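Local coordinates for translation initiation factor eIF2B subunit epsilon (Schizosaccharomyces pombe, PDB 5B04), which forms part of the eIF2B complex, which catalyses the exchange of GDP for GTP on the gamma subunit of translation initiation factor eIF2, at residues I[109-114]-I[232-237]. Residues are numbered along the deposited sequence; the frame is centred on the assembly and turned at random.
Sequences ALRELD and ALFTEN
Arg111 reaches from helix 108-115 to the C-terminal end of helix 229-236, where carbonyl oxygens gather. Its chain, extended from CG to NE, carries NE to Phe234 O, with which it makes a weak, bent hydrogen bond (2.7 Å, 121° at the hydrogen). NH2 gives a straighter one to a lone pair of Asn237 O (3.3 Å), the first residue past the helix. NH2 also bonds Tyr240 O, and NH1 forms a salt bridge with Asp108; arginine's several N-H groups let it reach these acceptors together. The positive charge would also be favoured by the helix C-terminus.

At the other end of the contact, Asp114 and Thr235 meet at about a right angle. Asp114 OD2 lies 2.9 Å from Thr235 OG1, whose single proton can go either to this carboxylate or to Ala232 O of its own helix. Thr235 serves both neighbours: its methyl CG2, anti to the carbonyl carbon, packs against Arg111 CG and Asp114 CB, each at 3.7 Å.

The apolar part is buried. Leu110 sets CD1 over the centre of the Phe234 ring, 3.6 Å from the centroid and 13° off the normal, a CH-pi contact in which a branched leucine methyl lies over the flat ring face. Phe247 meets the same ring, while Leu110 also touches Phe123 and Leu125 of strand 123-127, which lies between strands 19-23 and 212-226 in the sheet.

The axes of 109-114 and 232-236 approach to 8.0 Å and cross at -112°. This is layered packing in an alpha/beta nucleotidyltransferase-like (GT-A) domain: helix 108-115 lies against the sheet, and helix 229-236 packs across helix 108-115.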
ATOM      1  N   ALA I 109      24.811 -25.224  63.248  1.00 71.78           N
ATOM      2  CA  ALA I 109      25.470 -25.643  62.022  1.00 73.86           C
ATOM      3  C   ALA I 109      26.629 -24.707  61.704  1.00 77.19           C
ATOM      4  O   ALA I 109      27.683 -25.147  61.247  1.00 77.99           O
ATOM      5  CB  ALA I 109      24.479 -25.680  60.870  1.00 85.46           C
ATOM      6  N   LEU I 110      26.430 -23.416  61.954  1.00 71.96           N
ATOM      7  CA  LEU I 110      27.466 -22.418  61.710  1.00 74.86           C
ATOM      8  C   LEU I 110      28.654 -22.612  62.649  1.00 81.66           C
ATOM      9  O   LEU I 110      29.803 -22.418  62.254  1.00 78.24           O
ATOM     10  CB  LEU I 110      26.900 -21.004  61.861  1.00 81.12           C
ATOM     11  CG  LEU I 110      25.895 -20.559  60.796  1.00 79.47           C
ATOM     12  CD1 LEU I 110      25.281 -19.218  61.160  1.00 73.14           C
ATOM     13  CD2 LEU I 110      26.560 -20.489  59.430  1.00 70.78           C
ATOM     14  N   ARG I 111      28.371 -22.992  63.892  1.00 83.98           N
ATOM     15  CA  ARG I 111      29.429 -23.306  64.848  1.00 74.07           C
ATOM     16  C   ARG I 111      30.153 -24.574  64.419  1.00 73.38           C
ATOM     17  O   ARG I 111      31.370 -24.688  64.568  1.00 77.09           O
ATOM     18  CB  ARG I 111      28.865 -23.467  66.261  1.00 56.62           C
ATOM     19  CG  ARG I 111      28.376 -22.171  66.885  1.00 69.06           C
ATOM     20  CD  ARG I 111      27.667 -22.421  68.204  1.00 65.08           C
ATOM     21  NE  ARG I 111      26.874 -21.266  68.615  1.00 70.49           N
ATOM     22  CZ  ARG I 111      25.562 -21.158  68.427  1.00 78.20           C
ATOM     23  NH1 ARG I 111      24.892 -22.140  67.840  1.00 76.35           N
ATOM     24  NH2 ARG I 111      24.919 -20.071  68.830  1.00 92.11           N
ATOM     25  N   GLU I 112      29.392 -25.523  63.884  1.00 59.06           N
ATOM     26  CA  GLU I 112      29.960 -26.758  63.362  1.00 66.29           C
ATOM     27  C   GLU I 112      30.809 -26.464  62.131  1.00 81.75           C
ATOM     28  O   GLU I 112      31.789 -27.156  61.860  1.00 87.57           O
ATOM     29  CB  GLU I 112      28.855 -27.761  63.026  1.00 72.36           C
ATOM     30  CG  GLU I 112      29.075 -29.148  63.612  1.00 90.37           C
ATOM     31  CD  GLU I 112      27.845 -30.028  63.505  1.00116.70           C
ATOM     32  OE1 GLU I 112      26.727 -29.480  63.401  1.00115.65           O
ATOM     33  OE2 GLU I 112      27.994 -31.269  63.524  1.00124.83           O
ATOM     34  N   LEU I 113      30.427 -25.428  61.390  1.00 78.86           N
ATOM     35  CA  LEU I 113      31.201 -24.982  60.238  1.00 77.74           C
ATOM     36  C   LEU I 113      32.501 -24.325  60.680  1.00 81.72           C
ATOM     37  O   LEU I 113      33.506 -24.375  59.970  1.00 81.80           O
ATOM     38  CB  LEU I 113      30.389 -24.007  59.385  1.00 78.31           C
ATOM     39  CG  LEU I 113      29.259 -24.595  58.542  1.00 75.98           C
ATOM     40  CD1 LEU I 113      28.592 -23.500  57.732  1.00 75.74           C
ATOM     41  CD2 LEU I 113      29.782 -25.699  57.636  1.00 63.18           C
ATOM     42  N   ASP I 114      32.476 -23.703  61.855  1.00 83.62           N
ATOM     43  CA  ASP I 114      33.660 -23.050  62.395  1.00 86.07           C
ATOM     44  C   ASP I 114      34.605 -24.077  63.008  1.00 84.34           C
ATOM     45  O   ASP I 114      35.821 -23.998  62.833  1.00 80.00           O
ATOM     46  CB  ASP I 114      33.273 -21.998  63.436  1.00 75.18           C
ATOM     47  CG  ASP I 114      34.440 -21.113  63.831  1.00 80.60           C
ATOM     48  OD1 ASP I 114      35.417 -21.036  63.057  1.00 77.09           O
ATOM     49  OD2 ASP I 114      34.381 -20.495  64.914  1.00 83.38           O
ATOM     50  N   ALA I 232      32.533 -17.778  62.900  1.00 65.20           N
ATOM     51  CA  ALA I 232      33.333 -17.406  64.058  1.00 68.77           C
ATOM     52  C   ALA I 232      32.509 -16.557  65.019  1.00 74.39           C
ATOM     53  O   ALA I 232      32.639 -16.673  66.237  1.00 82.93           O
ATOM     54  CB  ALA I 232      34.583 -16.659  63.623  1.00 75.33           C
ATOM     55  N   LEU I 233      31.655 -15.706  64.459  1.00 74.79           N
ATOM     56  CA  LEU I 233      30.802 -14.830  65.252  1.00 73.32           C
ATOM     57  C   LEU I 233      29.727 -15.614  65.998  1.00 78.25           C
ATOM     58  O   LEU I 233      29.229 -15.169  67.031  1.00 70.41           O
ATOM     59  CB  LEU I 233      30.153 -13.767  64.361  1.00 71.97           C
ATOM     60  CG  LEU I 233      30.796 -12.378  64.333  1.00 72.18           C
ATOM     61  CD1 LEU I 233      32.312 -12.469  64.267  1.00 83.58           C
ATOM     62  CD2 LEU I 233      30.262 -11.577  63.156  1.00 75.36           C
ATOM     63  N   PHE I 234      29.373 -16.782  65.471  1.00 75.58           N
ATOM     64  CA  PHE I 234      28.346 -17.611  66.091  1.00 81.08           C
ATOM     65  C   PHE I 234      28.926 -18.524  67.167  1.00 81.82           C
ATOM     66  O   PHE I 234      28.195 -19.038  68.013  1.00 78.41           O
ATOM     67  CB  PHE I 234      27.610 -18.434  65.035  1.00 75.90           C
ATOM     68  CG  PHE I 234      26.345 -17.790  64.545  1.00 84.66           C
ATOM     69  CD1 PHE I 234      26.381 -16.816  63.560  1.00 84.25           C
ATOM     70  CD2 PHE I 234      25.119 -18.150  65.078  1.00 82.63           C
ATOM     71  CE1 PHE I 234      25.218 -16.220  63.113  1.00 70.91           C
ATOM     72  CE2 PHE I 234      23.952 -17.559  64.634  1.00 71.26           C
ATOM     73  CZ  PHE I 234      24.002 -16.592  63.651  1.00 64.76           C
ATOM     74  N   THR I 235      30.239 -18.727  67.132  1.00 73.48           N
ATOM     75  CA  THR I 235      30.916 -19.429  68.215  1.00 80.16           C
ATOM     76  C   THR I 235      31.190 -18.446  69.345  1.00 81.86           C
ATOM     77  O   THR I 235      31.162 -18.810  70.520  1.00 88.46           O
ATOM     78  CB  THR I 235      32.235 -20.078  67.756  1.00 60.10           C
ATOM     79  OG1 THR I 235      33.027 -19.114  67.052  1.00 83.13           O
ATOM     80  CG2 THR I 235      31.954 -21.263  66.847  1.00 70.69           C
ATOM     81  N   GLU I 236      31.449 -17.196  68.976  1.00 75.12           N
ATOM     82  CA  GLU I 236      31.635 -16.130  69.950  1.00 73.89           C
ATOM     83  C   GLU I 236      30.317 -15.842  70.659  1.00 64.60           C
ATOM     84  O   GLU I 236      30.278 -15.674  71.878  1.00 82.53           O
ATOM     85  CB  GLU I 236      32.171 -14.866  69.273  1.00 79.02           C
ATOM     86  CG  GLU I 236      32.443 -13.711  70.226  1.00 73.19           C
ATOM     87  CD  GLU I 236      33.176 -12.564  69.558  1.00 91.13           C
ATOM     88  OE1 GLU I 236      32.861 -11.395  69.865  1.00112.68           O
ATOM     89  OE2 GLU I 236      34.069 -12.831  68.727  1.00107.21           O
ATOM     90  N   ASN I 237      29.238 -15.792  69.886  1.00 80.69           N
ATOM     91  CA  ASN I 237      27.900 -15.639  70.443  1.00 82.31           C
ATOM     92  C   ASN I 237      27.147 -16.961  70.386  1.00 81.30           C
ATOM     93  O   ASN I 237      26.420 -17.240  69.433  1.00 80.28           O
ATOM     94  CB  ASN I 237      27.127 -14.550  69.703  1.00 70.25           C
ATOM     95  CG  ASN I 237      27.835 -13.212  69.738  1.00 70.59           C
ATOM     96  OD1 ASN I 237      28.815 -13.000  69.027  1.00 67.67           O
ATOM     97  ND2 ASN I 237      27.343 -12.303  70.571  1.00 75.25           N
TER